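Long-range contacts in KLTH0A00704p (PDB 4J2G), which forms the HORMA domain of the autophagy protein Atg13 and probably helps recruit PI 3-kinase in autophagy: residues A[92-97]-A[124-129]; A[104-109]-A[117-122]; A[236-241]-A[260-265]. The protein carries 1 engineered substitution. All coordinates share one frame; numbering follows the deposited sequence.

Contact 1 of 3, residues A[92-97]-A[124-129]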
ATOM      1  N   GLU A  92       1.869   3.203   2.480  1.00 34.45           N
ATOM      2  CA  GLU A  92       1.345   4.008   1.366  1.00 46.18           C
ATOM      3  C   GLU A  92       2.314   3.884   0.181  1.00 45.06           C
ATOM      4  O   GLU A  92       3.492   3.888   0.373  1.00 50.23           O
ATOM      5  CB  GLU A  92       1.259   5.426   1.801  1.00 39.47           C
ATOM      6  CG  GLU A  92       0.154   5.669   2.847  1.00 49.54           C
ATOM      7  CD  GLU A  92      -0.077   7.203   3.063  1.00 48.50           C
ATOM      8  OE1 GLU A  92       0.871   7.994   2.860  1.00 46.42           O
ATOM      9  OE2 GLU A  92      -1.196   7.599   3.396  1.00 53.63           O
ATOM     10  N   THR A  93       1.799   3.714  -1.035  1.00 47.52           N
ATOM     11  CA  THR A  93       2.609   3.605  -2.235  1.00 36.94           C
ATOM     12  C   THR A  93       2.158   4.798  -3.034  1.00 36.35           C
ATOM     13  O   THR A  93       0.961   5.025  -3.195  1.00 41.60           O
ATOM     14  CB  THR A  93       2.323   2.323  -3.015  1.00 43.29           C
ATOM     15  OG1 THR A  93       2.788   1.181  -2.253  1.00 45.98           O
ATOM     16  CG2 THR A  93       3.083   2.306  -4.388  1.00 44.64           C
ATOM     17  N   TYR A  94       3.113   5.581  -3.521  1.00 39.02           N
ATOM     18  CA  TYR A  94       2.720   6.800  -4.258  1.00 44.44           C
ATOM     19  C   TYR A  94       3.610   7.054  -5.452  1.00 45.03           C
ATOM     20  O   TYR A  94       4.698   6.524  -5.524  1.00 44.36           O
ATOM     21  CB  TYR A  94       2.728   8.020  -3.322  1.00 41.84           C
ATOM     22  CG  TYR A  94       4.057   8.142  -2.600  1.00 49.23           C
ATOM     23  CD1 TYR A  94       4.242   7.589  -1.340  1.00 44.38           C
ATOM     24  CD2 TYR A  94       5.126   8.769  -3.194  1.00 50.41           C
ATOM     25  CE1 TYR A  94       5.465   7.646  -0.708  1.00 47.52           C
ATOM     26  CE2 TYR A  94       6.342   8.863  -2.546  1.00 54.73           C
ATOM     27  CZ  TYR A  94       6.494   8.319  -1.292  1.00 57.30           C
ATOM     28  OH  TYR A  94       7.729   8.399  -0.671  1.00 60.92           O
ATOM     29  N   LEU A  95       3.154   7.934  -6.344  1.00 48.17           N
ATOM     30  CA  LEU A  95       3.971   8.415  -7.413  1.00 44.26           C
ATOM     31  C   LEU A  95       4.574   9.715  -6.951  1.00 52.85           C
ATOM     32  O   LEU A  95       3.850  10.694  -6.725  1.00 59.86           O
ATOM     33  CB  LEU A  95       3.143   8.591  -8.669  1.00 42.79           C
ATOM     34  CG  LEU A  95       3.845   9.019  -9.947  1.00 51.86           C
ATOM     35  CD1 LEU A  95       4.932   8.018 -10.345  1.00 47.16           C
ATOM     36  CD2 LEU A  95       2.796   9.156 -11.025  1.00 51.70           C
ATOM     37  N   ASP A  96       5.896   9.695  -6.770  1.00 47.96           N
ATOM     38  CA  ASP A  96       6.672  10.856  -6.279  1.00 54.40           C
ATOM     39  C   ASP A  96       6.902  11.947  -7.351  1.00 47.75           C
ATOM     40  O   ASP A  96       7.456  11.673  -8.423  1.00 52.41           O
ATOM     41  CB  ASP A  96       8.009  10.347  -5.763  1.00 53.81           C
ATOM     42  CG  ASP A  96       8.804  11.403  -5.032  1.00 72.43           C
ATOM     43  OD1 ASP A  96       8.546  12.632  -5.201  1.00 66.39           O
ATOM     44  OD2 ASP A  96       9.722  10.987  -4.290  1.00 76.97           O
ATOM     45  N   LEU A  97       6.487  13.182  -7.085  1.00 56.00           N
ATOM     46  CA  LEU A  97       6.509  14.217  -8.137  1.00 60.14           C
ATOM     47  C   LEU A  97       7.534  15.332  -7.897  1.00 71.24           C
ATOM     48  O   LEU A  97       7.501  16.374  -8.555  1.00 68.88           O
ATOM     49  CB  LEU A  97       5.146  14.881  -8.251  1.00 62.39           C
ATOM     50  CG  LEU A  97       3.962  13.985  -8.588  1.00 65.65           C
ATOM     51  CD1 LEU A  97       2.788  14.888  -8.892  1.00 61.76           C
ATOM     52  CD2 LEU A  97       4.260  13.063  -9.751  1.00 60.78           C
ATOM     53  N   LYS A 124       1.750  19.619  -6.578  1.00 73.60           N
ATOM     54  CA  LYS A 124       1.453  18.499  -5.711  1.00 67.72           C
ATOM     55  C   LYS A 124       2.692  17.645  -5.552  1.00 57.92           C
ATOM     56  O   LYS A 124       3.498  17.510  -6.472  1.00 78.03           O
ATOM     57  CB  LYS A 124       0.321  17.687  -6.315  1.00 65.78           C
ATOM     58  CG  LYS A 124      -0.942  18.477  -6.564  1.00 61.43           C
ATOM     59  CD  LYS A 124      -1.781  18.644  -5.301  1.00 69.88           C
ATOM     60  CE  LYS A 124      -3.038  19.482  -5.543  1.00 58.82           C
ATOM     61  NZ  LYS A 124      -3.692  19.755  -4.225  1.00 69.41           N
ATOM     62  N   SER A 125       2.868  17.086  -4.382  1.00 53.69           N
ATOM     63  CA  SER A 125       4.150  16.448  -4.035  1.00 55.43           C
ATOM     64  C   SER A 125       4.165  14.958  -4.504  1.00 60.17           C
ATOM     65  O   SER A 125       5.213  14.448  -4.940  1.00 58.01           O
ATOM     66  CB  SER A 125       4.297  16.506  -2.520  1.00 55.07           C
ATOM     67  OG  SER A 125       3.089  16.019  -1.930  1.00 63.76           O
ATOM     68  N   GLU A 126       2.994  14.303  -4.424  1.00 51.50           N
ATOM     69  CA  GLU A 126       2.810  12.845  -4.770  1.00 56.92           C
ATOM     70  C   GLU A 126       1.374  12.490  -5.187  1.00 51.57           C
ATOM     71  O   GLU A 126       0.442  13.230  -4.880  1.00 51.76           O
ATOM     72  CB  GLU A 126       3.209  11.949  -3.582  1.00 48.16           C
ATOM     73  CG  GLU A 126       2.486  12.309  -2.313  1.00 54.07           C
ATOM     74  CD  GLU A 126       2.871  11.435  -1.133  1.00 63.54           C
ATOM     75  OE1 GLU A 126       4.072  11.425  -0.780  1.00 65.65           O
ATOM     76  OE2 GLU A 126       1.965  10.759  -0.560  1.00 66.50           O
ATOM     77  N   ILE A 127       1.201  11.365  -5.898  1.00 52.81           N
ATOM     78  CA  ILE A 127      -0.130  10.807  -6.139  1.00 46.45           C
ATOM     79  C   ILE A 127      -0.171   9.472  -5.464  1.00 46.40           C
ATOM     80  O   ILE A 127       0.632   8.585  -5.806  1.00 48.85           O
ATOM     81  CB  ILE A 127      -0.387  10.642  -7.638  1.00 49.17           C
ATOM     82  CG1 ILE A 127      -0.300  12.011  -8.306  1.00 56.72           C
ATOM     83  CG2 ILE A 127      -1.706   9.873  -7.966  1.00 44.37           C
ATOM     84  CD1 ILE A 127      -0.001  11.941  -9.795  1.00 54.81           C
HETATM   85  N   MSE A 128      -1.104   9.311  -4.523  1.00 49.49           N
HETATM   86  CA  MSE A 128      -1.304   8.047  -3.811  1.00 41.38           C
HETATM   87  C   MSE A 128      -1.764   6.982  -4.759  1.00 46.55           C
HETATM   88  O   MSE A 128      -2.600   7.236  -5.609  1.00 44.29           O
HETATM   89  CB  MSE A 128      -2.432   8.288  -2.830  1.00 40.99           C
HETATM   90  CG  MSE A 128      -1.907   8.801  -1.526  1.00 38.53           C
HETATM   91 SE   MSE A 128      -0.554   7.726  -0.624  0.59 46.85          SE
HETATM   92  CE  MSE A 128      -1.866   6.298  -0.307  1.00 40.66           C
ATOM     93  N   LEU A 129      -1.242   5.759  -4.615  1.00 42.82           N
ATOM     94  CA  LEU A 129      -1.651   4.718  -5.498  1.00 38.23           C
ATOM     95  C   LEU A 129      -2.222   3.489  -4.740  1.00 39.97           C
ATOM     96  O   LEU A 129      -3.093   2.810  -5.256  1.00 36.95           O
ATOM     97  CB  LEU A 129      -0.409   4.275  -6.324  1.00 44.20           C
ATOM     98  CG  LEU A 129       0.332   5.316  -7.186  1.00 43.64           C
ATOM     99  CD1 LEU A 129       1.618   4.793  -7.752  1.00 44.27           C
ATOM    100  CD2 LEU A 129      -0.569   5.847  -8.282  1.00 39.30           C
TER
HETATM  101  O   HOH W   1       6.150  18.548  -7.398  1.00 87.53           O

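Contact 2 of 3, residues A[104-109]-A[117-122]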
ATOM      1  N   GLN A 104       5.895  20.760 -16.814  1.00 76.18           N
ATOM      2  CA  GLN A 104       5.502  19.342 -16.944  1.00 73.87           C
ATOM      3  C   GLN A 104       4.058  19.066 -16.444  1.00 67.55           C
ATOM      4  O   GLN A 104       3.685  19.417 -15.332  1.00 61.52           O
ATOM      5  CB  GLN A 104       6.546  18.452 -16.267  1.00 69.00           C
ATOM      6  CG  GLN A 104       7.850  18.429 -17.056  1.00 64.53           C
ATOM      7  CD  GLN A 104       8.940  17.542 -16.455  1.00 67.46           C
ATOM      8  OE1 GLN A 104       9.350  17.707 -15.293  1.00 70.67           O
ATOM      9  NE2 GLN A 104       9.475  16.648 -17.279  1.00 60.95           N
ATOM     10  N   GLN A 105       3.251  18.474 -17.312  1.00 71.12           N
ATOM     11  CA  GLN A 105       1.878  18.109 -17.021  1.00 63.78           C
ATOM     12  C   GLN A 105       1.835  16.580 -16.719  1.00 64.43           C
ATOM     13  O   GLN A 105       2.336  15.768 -17.519  1.00 56.02           O
ATOM     14  CB  GLN A 105       1.030  18.432 -18.282  1.00 53.80           C
ATOM     15  CG  GLN A 105      -0.493  18.312 -18.190  1.00 65.09           C
ATOM     16  CD  GLN A 105      -1.127  18.983 -16.964  1.00 69.65           C
ATOM     17  OE1 GLN A 105      -0.855  20.149 -16.663  1.00 99.28           O
ATOM     18  NE2 GLN A 105      -2.000  18.267 -16.281  1.00 74.37           N
ATOM     19  N   VAL A 106       1.226  16.202 -15.596  1.00 63.24           N
ATOM     20  CA  VAL A 106       0.830  14.798 -15.380  1.00 59.15           C
ATOM     21  C   VAL A 106      -0.575  14.482 -15.905  1.00 57.11           C
ATOM     22  O   VAL A 106      -1.572  15.093 -15.545  1.00 59.40           O
ATOM     23  CB  VAL A 106       0.918  14.409 -13.893  1.00 50.83           C
ATOM     24  CG1 VAL A 106       0.525  12.939 -13.683  1.00 48.12           C
ATOM     25  CG2 VAL A 106       2.326  14.657 -13.405  1.00 42.86           C
ATOM     26  N   THR A 107      -0.628  13.578 -16.841  1.00 43.24           N
ATOM     27  CA  THR A 107      -1.888  13.010 -17.245  1.00 50.90           C
ATOM     28  C   THR A 107      -2.001  11.472 -16.823  1.00 42.38           C
ATOM     29  O   THR A 107      -0.994  10.843 -16.451  1.00 48.63           O
ATOM     30  CB  THR A 107      -2.064  13.055 -18.759  1.00 49.66           C
ATOM     31  OG1 THR A 107      -0.945  12.423 -19.385  1.00 62.71           O
ATOM     32  CG2 THR A 107      -2.261  14.483 -19.268  1.00 57.03           C
ATOM     33  N   LEU A 108      -3.226  10.984 -16.871  1.00 40.12           N
ATOM     34  CA  LEU A 108      -3.632   9.627 -16.573  1.00 42.65           C
ATOM     35  C   LEU A 108      -4.541   9.199 -17.698  1.00 47.44           C
ATOM     36  O   LEU A 108      -5.483   9.938 -18.045  1.00 53.07           O
ATOM     37  CB  LEU A 108      -4.447   9.610 -15.263  1.00 39.67           C
ATOM     38  CG  LEU A 108      -5.040   8.209 -14.866  1.00 42.96           C
ATOM     39  CD1 LEU A 108      -3.870   7.155 -14.718  1.00 36.90           C
ATOM     40  CD2 LEU A 108      -5.862   8.325 -13.535  1.00 40.86           C
ATOM     41  N   LYS A 109      -4.269   8.032 -18.271  1.00 43.69           N
ATOM     42  CA  LYS A 109      -5.144   7.460 -19.254  1.00 47.74           C
ATOM     43  C   LYS A 109      -6.074   6.434 -18.683  1.00 50.79           C
ATOM     44  O   LYS A 109      -5.664   5.622 -17.844  1.00 53.97           O
ATOM     45  CB  LYS A 109      -4.351   6.839 -20.374  1.00 44.69           C
ATOM     46  CG  LYS A 109      -3.581   7.791 -21.248  1.00 58.76           C
ATOM     47  CD  LYS A 109      -3.111   7.107 -22.523  1.00 53.50           C
ATOM     48  CE  LYS A 109      -2.550   8.138 -23.490  1.00 74.98           C
ATOM     49  NZ  LYS A 109      -2.327   7.574 -24.852  1.00 83.40           N
ATOM     50  N   ASN A 117      -6.281  15.186 -17.273  1.00 54.79           N
ATOM     51  CA  ASN A 117      -5.274  15.960 -16.588  1.00 57.12           C
ATOM     52  C   ASN A 117      -5.282  15.672 -15.133  1.00 55.96           C
ATOM     53  O   ASN A 117      -6.355  15.558 -14.528  1.00 55.99           O
ATOM     54  CB  ASN A 117      -5.563  17.463 -16.731  1.00 68.73           C
ATOM     55  CG  ASN A 117      -4.912  18.076 -17.942  1.00 69.00           C
ATOM     56  OD1 ASN A 117      -4.325  17.395 -18.781  1.00 71.19           O
ATOM     57  ND2 ASN A 117      -5.011  19.389 -18.036  1.00 93.01           N
ATOM     58  N   VAL A 118      -4.079  15.655 -14.544  1.00 57.02           N
ATOM     59  CA  VAL A 118      -3.910  15.456 -13.105  1.00 54.76           C
ATOM     60  C   VAL A 118      -3.315  16.684 -12.407  1.00 54.53           C
ATOM     61  O   VAL A 118      -3.930  17.229 -11.503  1.00 67.86           O
ATOM     62  CB  VAL A 118      -3.028  14.219 -12.785  1.00 50.41           C
ATOM     63  CG1 VAL A 118      -2.997  13.977 -11.286  1.00 46.37           C
ATOM     64  CG2 VAL A 118      -3.537  13.007 -13.549  1.00 49.46           C
ATOM     65  N   CYS A 119      -2.110  17.088 -12.771  1.00 56.91           N
ATOM     66  CA  CYS A 119      -1.500  18.266 -12.136  1.00 61.73           C
ATOM     67  C   CYS A 119      -0.281  18.743 -12.890  1.00 61.29           C
ATOM     68  O   CYS A 119       0.228  18.037 -13.747  1.00 68.14           O
ATOM     69  CB  CYS A 119      -1.147  17.981 -10.680  1.00 63.90           C
ATOM     70  SG  CYS A 119      -0.131  16.481 -10.413  1.00 67.07           S
ATOM     71  N   LYS A 120       0.178  19.944 -12.553  1.00 78.51           N
ATOM     72  CA  LYS A 120       1.238  20.629 -13.288  1.00 86.37           C
ATOM     73  C   LYS A 120       2.413  20.855 -12.345  1.00 86.66           C
ATOM     74  O   LYS A 120       2.229  21.109 -11.148  1.00 86.63           O
ATOM     75  CB  LYS A 120       0.749  21.984 -13.840  1.00107.11           C
ATOM     76  CG  LYS A 120      -0.763  22.106 -14.051  1.00117.79           C
ATOM     77  CD  LYS A 120      -1.287  23.502 -13.717  1.00124.26           C
ATOM     78  CE  LYS A 120      -2.809  23.536 -13.630  1.00113.36           C
ATOM     79  NZ  LYS A 120      -3.278  24.801 -13.003  1.00104.57           N
ATOM     80  N   GLY A 121       3.615  20.772 -12.900  1.00 83.88           N
ATOM     81  CA  GLY A 121       4.848  20.970 -12.148  1.00 81.88           C
ATOM     82  C   GLY A 121       4.860  20.557 -10.682  1.00 86.15           C
ATOM     83  O   GLY A 121       4.799  19.380 -10.342  1.00 91.31           O
ATOM     84  N   THR A 122       4.938  21.537  -9.802  1.00 88.19           N
ATOM     85  CA  THR A 122       5.227  21.247  -8.404  1.00 89.15           C
ATOM     86  C   THR A 122       4.034  21.524  -7.478  1.00 75.30           C
ATOM     87  O   THR A 122       4.153  21.549  -6.258  1.00 81.28           O
ATOM     88  CB  THR A 122       6.532  21.960  -7.961  1.00 93.69           C
ATOM     89  OG1 THR A 122       6.856  21.575  -6.629  1.00104.74           O
ATOM     90  CG2 THR A 122       6.405  23.483  -8.034  1.00103.45           C
TER

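Contact 3 of 3, residues A[236-241]-A[260-265]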
ATOM      1  N   THR A 236     -17.595  -2.292   0.671  1.00 38.05           N
ATOM      2  CA  THR A 236     -16.203  -1.904   0.974  1.00 38.79           C
ATOM      3  C   THR A 236     -16.271  -0.366   1.285  1.00 41.88           C
ATOM      4  O   THR A 236     -15.344   0.230   1.737  1.00 48.18           O
ATOM      5  CB  THR A 236     -15.261  -2.100  -0.266  1.00 45.64           C
ATOM      6  OG1 THR A 236     -15.674  -1.169  -1.267  1.00 48.24           O
ATOM      7  CG2 THR A 236     -15.380  -3.487  -0.956  1.00 41.98           C
ATOM      8  N   ASN A 237     -17.359   0.276   0.950  1.00 39.10           N
ATOM      9  CA  ASN A 237     -17.432   1.730   1.137  1.00 43.68           C
ATOM     10  C   ASN A 237     -16.383   2.503   0.401  1.00 42.50           C
ATOM     11  O   ASN A 237     -16.033   3.574   0.851  1.00 47.36           O
ATOM     12  CB  ASN A 237     -17.443   2.121   2.620  1.00 48.64           C
ATOM     13  CG  ASN A 237     -18.591   1.464   3.369  1.00 54.18           C
ATOM     14  OD1 ASN A 237     -18.394   0.505   4.140  1.00 50.13           O
ATOM     15  ND2 ASN A 237     -19.803   1.972   3.137  1.00 45.52           N
ATOM     16  N   LEU A 238     -15.923   2.003  -0.752  1.00 42.85           N
ATOM     17  CA  LEU A 238     -14.977   2.759  -1.587  1.00 46.67           C
ATOM     18  C   LEU A 238     -15.661   3.407  -2.773  1.00 47.15           C
ATOM     19  O   LEU A 238     -16.574   2.837  -3.367  1.00 48.91           O
ATOM     20  CB  LEU A 238     -13.838   1.887  -2.095  1.00 42.23           C
ATOM     21  CG  LEU A 238     -12.882   1.345  -1.028  1.00 45.23           C
ATOM     22  CD1 LEU A 238     -12.028   0.301  -1.744  1.00 44.16           C
ATOM     23  CD2 LEU A 238     -12.048   2.437  -0.335  1.00 37.85           C
ATOM     24  N   PRO A 239     -15.232   4.600  -3.106  1.00 36.76           N
ATOM     25  CA  PRO A 239     -15.582   5.261  -4.411  1.00 47.78           C
ATOM     26  C   PRO A 239     -15.134   4.362  -5.572  1.00 44.30           C
ATOM     27  O   PRO A 239     -14.253   3.573  -5.384  1.00 49.54           O
ATOM     28  CB  PRO A 239     -14.755   6.572  -4.439  1.00 42.03           C
ATOM     29  CG  PRO A 239     -13.926   6.622  -3.173  1.00 41.37           C
ATOM     30  CD  PRO A 239     -14.101   5.253  -2.410  1.00 48.41           C
ATOM     31  N   ALA A 240     -15.785   4.485  -6.731  1.00 39.37           N
ATOM     32  CA  ALA A 240     -15.699   3.540  -7.799  1.00 42.92           C
ATOM     33  C   ALA A 240     -14.339   3.557  -8.478  1.00 44.21           C
ATOM     34  O   ALA A 240     -14.003   2.573  -9.079  1.00 42.26           O
ATOM     35  CB  ALA A 240     -16.885   3.786  -8.794  1.00 44.66           C
ATOM     36  N   HIS A 241     -13.575   4.686  -8.437  1.00 44.15           N
ATOM     37  CA  HIS A 241     -12.227   4.657  -8.991  1.00 43.70           C
ATOM     38  C   HIS A 241     -11.241   3.768  -8.152  1.00 48.96           C
ATOM     39  O   HIS A 241     -10.096   3.541  -8.590  1.00 40.30           O
ATOM     40  CB  HIS A 241     -11.640   6.083  -9.229  1.00 45.75           C
ATOM     41  CG  HIS A 241     -11.352   6.844  -7.964  1.00 53.35           C
ATOM     42  ND1 HIS A 241     -12.353   7.317  -7.129  1.00 58.58           N
ATOM     43  CD2 HIS A 241     -10.180   7.243  -7.402  1.00 43.96           C
ATOM     44  CE1 HIS A 241     -11.812   7.962  -6.102  1.00 44.82           C
ATOM     45  NE2 HIS A 241     -10.496   7.921  -6.232  1.00 45.95           N
ATOM     46  N   SER A 260      -5.122  -6.298   4.149  1.00 44.11           N
ATOM     47  CA  SER A 260      -5.944  -5.762   3.054  1.00 47.54           C
ATOM     48  C   SER A 260      -5.203  -4.594   2.315  1.00 42.48           C
ATOM     49  O   SER A 260      -4.236  -4.076   2.828  1.00 40.58           O
ATOM     50  CB  SER A 260      -7.259  -5.271   3.612  1.00 41.34           C
ATOM     51  OG  SER A 260      -6.936  -4.196   4.519  1.00 49.26           O
ATOM     52  N   VAL A 261      -5.643  -4.238   1.100  1.00 44.24           N
ATOM     53  CA  VAL A 261      -5.039  -3.158   0.323  1.00 41.61           C
ATOM     54  C   VAL A 261      -6.173  -2.518  -0.451  1.00 42.53           C
ATOM     55  O   VAL A 261      -6.994  -3.203  -1.013  1.00 47.05           O
ATOM     56  CB  VAL A 261      -3.871  -3.617  -0.635  1.00 38.55           C
ATOM     57  CG1 VAL A 261      -4.374  -4.609  -1.660  1.00 39.36           C
ATOM     58  CG2 VAL A 261      -3.262  -2.391  -1.379  1.00 37.22           C
ATOM     59  N   SER A 262      -6.217  -1.203  -0.422  1.00 42.60           N
ATOM     60  CA  SER A 262      -7.050  -0.374  -1.315  1.00 45.31           C
ATOM     61  C   SER A 262      -6.134   0.305  -2.296  1.00 46.74           C
ATOM     62  O   SER A 262      -5.106   0.843  -1.885  1.00 42.16           O
ATOM     63  CB  SER A 262      -7.709   0.709  -0.499  1.00 47.46           C
ATOM     64  OG  SER A 262      -8.719   0.074   0.277  1.00 58.89           O
ATOM     65  N   TYR A 263      -6.512   0.290  -3.579  1.00 46.66           N
ATOM     66  CA  TYR A 263      -5.683   0.826  -4.626  1.00 44.90           C
ATOM     67  C   TYR A 263      -6.460   1.540  -5.749  1.00 42.16           C
ATOM     68  O   TYR A 263      -7.542   1.163  -6.100  1.00 39.28           O
ATOM     69  CB  TYR A 263      -4.776  -0.248  -5.196  1.00 38.02           C
ATOM     70  CG  TYR A 263      -5.530  -1.433  -5.754  1.00 38.06           C
ATOM     71  CD1 TYR A 263      -5.877  -2.518  -4.917  1.00 45.41           C
ATOM     72  CD2 TYR A 263      -5.857  -1.504  -7.079  1.00 35.50           C
ATOM     73  CE1 TYR A 263      -6.565  -3.614  -5.413  1.00 39.14           C
ATOM     74  CE2 TYR A 263      -6.537  -2.618  -7.617  1.00 39.94           C
ATOM     75  CZ  TYR A 263      -6.864  -3.678  -6.779  1.00 40.33           C
ATOM     76  OH  TYR A 263      -7.562  -4.739  -7.297  1.00 50.35           O
ATOM     77  N   ARG A 264      -5.892   2.612  -6.280  1.00 44.93           N
ATOM     78  CA  ARG A 264      -6.404   3.245  -7.484  1.00 37.95           C
ATOM     79  C   ARG A 264      -6.366   2.247  -8.665  1.00 45.00           C
ATOM     80  O   ARG A 264      -5.299   1.748  -9.012  1.00 47.03           O
ATOM     81  CB  ARG A 264      -5.484   4.467  -7.723  1.00 42.56           C
ATOM     82  CG  ARG A 264      -6.006   5.421  -8.759  1.00 40.60           C
ATOM     83  CD  ARG A 264      -4.996   6.571  -9.021  1.00 45.13           C
ATOM     84  NE  ARG A 264      -4.775   7.374  -7.833  1.00 41.65           N
ATOM     85  CZ  ARG A 264      -5.634   8.286  -7.333  1.00 46.62           C
ATOM     86  NH1 ARG A 264      -6.800   8.536  -7.882  1.00 42.52           N
ATOM     87  NH2 ARG A 264      -5.306   8.961  -6.249  1.00 45.76           N
ATOM     88  N   LYS A 265      -7.535   1.900  -9.226  1.00 41.63           N
ATOM     89  CA  LYS A 265      -7.674   1.067 -10.448  1.00 46.33           C
ATOM     90  C   LYS A 265      -6.844   1.463 -11.658  1.00 51.25           C
ATOM     91  O   LYS A 265      -6.363   0.613 -12.385  1.00 42.72           O
ATOM     92  CB  LYS A 265      -9.139   1.038 -10.928  1.00 49.01           C
ATOM     93  CG  LYS A 265     -10.141   0.316  -9.996  1.00 60.94           C
ATOM     94  CD  LYS A 265     -11.571   0.697 -10.375  1.00 55.70           C
ATOM     95  CE  LYS A 265     -12.548  -0.353  -9.924  1.00 65.91           C
ATOM     96  NZ  LYS A 265     -13.913   0.165 -10.177  1.00 71.11           N
TER

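Contact 1 of 3, residues A[92-97]-A[124-129]
Glu126 lays its carboxylate flat against the ring of Tyr94, a diagonal pairing across two antiparallel strands, since Tyr94 stands directly opposite Met128. The CB of Glu126 starts the approach, 3.7 Å from Tyr94 CD2. CG lies between the backbone N and the carbonyl carbon (chi1 54°), and beyond it Glu126 CD comes within 3.8 Å of Tyr94 CG. At the tip, Glu126 OE1 hangs over the ring centre, 3.6 Å above its plane, while OE2 sits nearer the root of the ring, beside Tyr94 CG and CB; ring and carboxylate planes differ by 14°. Salt bridges from OE1 to Arg205 and from OE2 to Arg218 hold the acid there. Arg218 also binds Glu92 OE1, which probably offsets the repulsion between this atom and Glu126 OE2, 4.5 Å apart. An alanine in place of Tyr94 would probably open a gap over the Glu126 carboxylate and leave it freer to turn between its arginines. Selenomethionine Met128 is bent at chi2 and chi3 and crosses Glu92 at about a right angle, Met128 SE 3.8 Å from Glu92 CD. On the opposite face the apolar Leu95 and Ile127 run side by side, Leu95 CD2 to Ile127 CD1 4.1 Å, while Leu95 N bonds to Ile127 O at 2.7 Å. Strand 89-96 is flanked by 201-208 and 126-136, and strand 268-271 brings Phe269 against Leu95, Ile127 and Leu129.

Contact 2 of 3, residues A[104-109]-A[117-122]
Gln105 swings its amide across that of Asn117, the two side chains crossing at about a right angle with their amide planes 26° apart. Its CG is anti to the backbone N (chi1 -172°), and the bend at chi2 (48°) places CD nearer the neighbouring strand; the amide ends beside Asn117 and Lys120. Gln105 NE2 lies 3.4 Å from Asn117 CG, while Gln105 OE1 comes 3.3 Å from Lys120 CG, the lysine chain running alongside. Polar and long side chains thus suit this face, where Asn117 and Lys120 are exposed. Apolar groups occupy the other: Val106 CG1 meets Val118 CB obliquely at 3.9 Å, and Val106 CB lies 4.2 Å from Cys119 SG. Ile127 packs on Val106 and Val118, and Phe269 on Val106. Three donors converge on Val106 O: Val118 N at 2.8 Å, and more weakly Cys119 N at 3.5 Å and the amide of Gln105. Gly121 has a positive phi, a backbone shape most easily reached without a side chain, and its N bonds to Gln104 O at 2.8 Å. Val118 and Cys119 facing the single Val106 make a classic beta bulge, set in the hairpin of strands 105-109 and 115-120, whose first strand also pairs with 268-271.

Contact 3 of 3, residues A[236-241]-A[260-265]
Lys265 turns its CG anti to its own carbonyl carbon (chi1 -67°) and then runs out extended, a shape that carries the ammonium to Ala240. On the way Lys265 CG passes 3.5 Å from His241 O, and Lys265 CD 3.3 Å from Ala240 O. Lys265 NZ then bonds to Ala240 O at 2.6 Å, nearly in line with the carbonyl bond. The backbone of the same residue makes a second link, Lys265 N to His241 O at 3.1 Å. A lysine suits the place because its methylenes can cover two successive carbonyls and its tip still bind one of them. The strand involved, 255-264, belongs to the antiparallel sheet of the HORMA domain, and residues 236-241 are the end of the long loop that leads into its edge strand, 242-252; the two bonds fasten this loop where strand 255-264 finishes. The ring of His241 turns its edge to the arginine, His241 CD2 meeting Arg264 NH1 at 3.7 Å, ring and guanidinium planes 28° apart. Both groups are anchored on main-chain oxygens, His241 NE2 on Leu221 O and Arg264 on those of Met128, Gly220 and Lys223. Earlier in the loop Leu238 CD1 lies 3.9 Å from Ser262 OG, the backbone at Leu238 being held by an ST turn in which Leu238 N donates to Thr236 OG1 at 3.2 Å.

From the N terminus, the chain passes helices 18-39 and 70-78 and enters strand 89-96, the first half of contact 1. Before that contact closes, the hairpin of contact 2 forms and completes itself, so contact 2 is nested inside the loop that contact 1 closes at strand 126-136. The two touch through Ile127, which packs on Val106 and Val118, joining the larger sheet to the small one. Helices 158-177 and 179-187 and strand 201-208 follow. Contact 3 then opens in the loop ahead of strand 242-252 and closes at the end of 255-264, in series with contact 1. A probable hydrogen bond from Arg264 N to Leu129 O ties these two within one sheet.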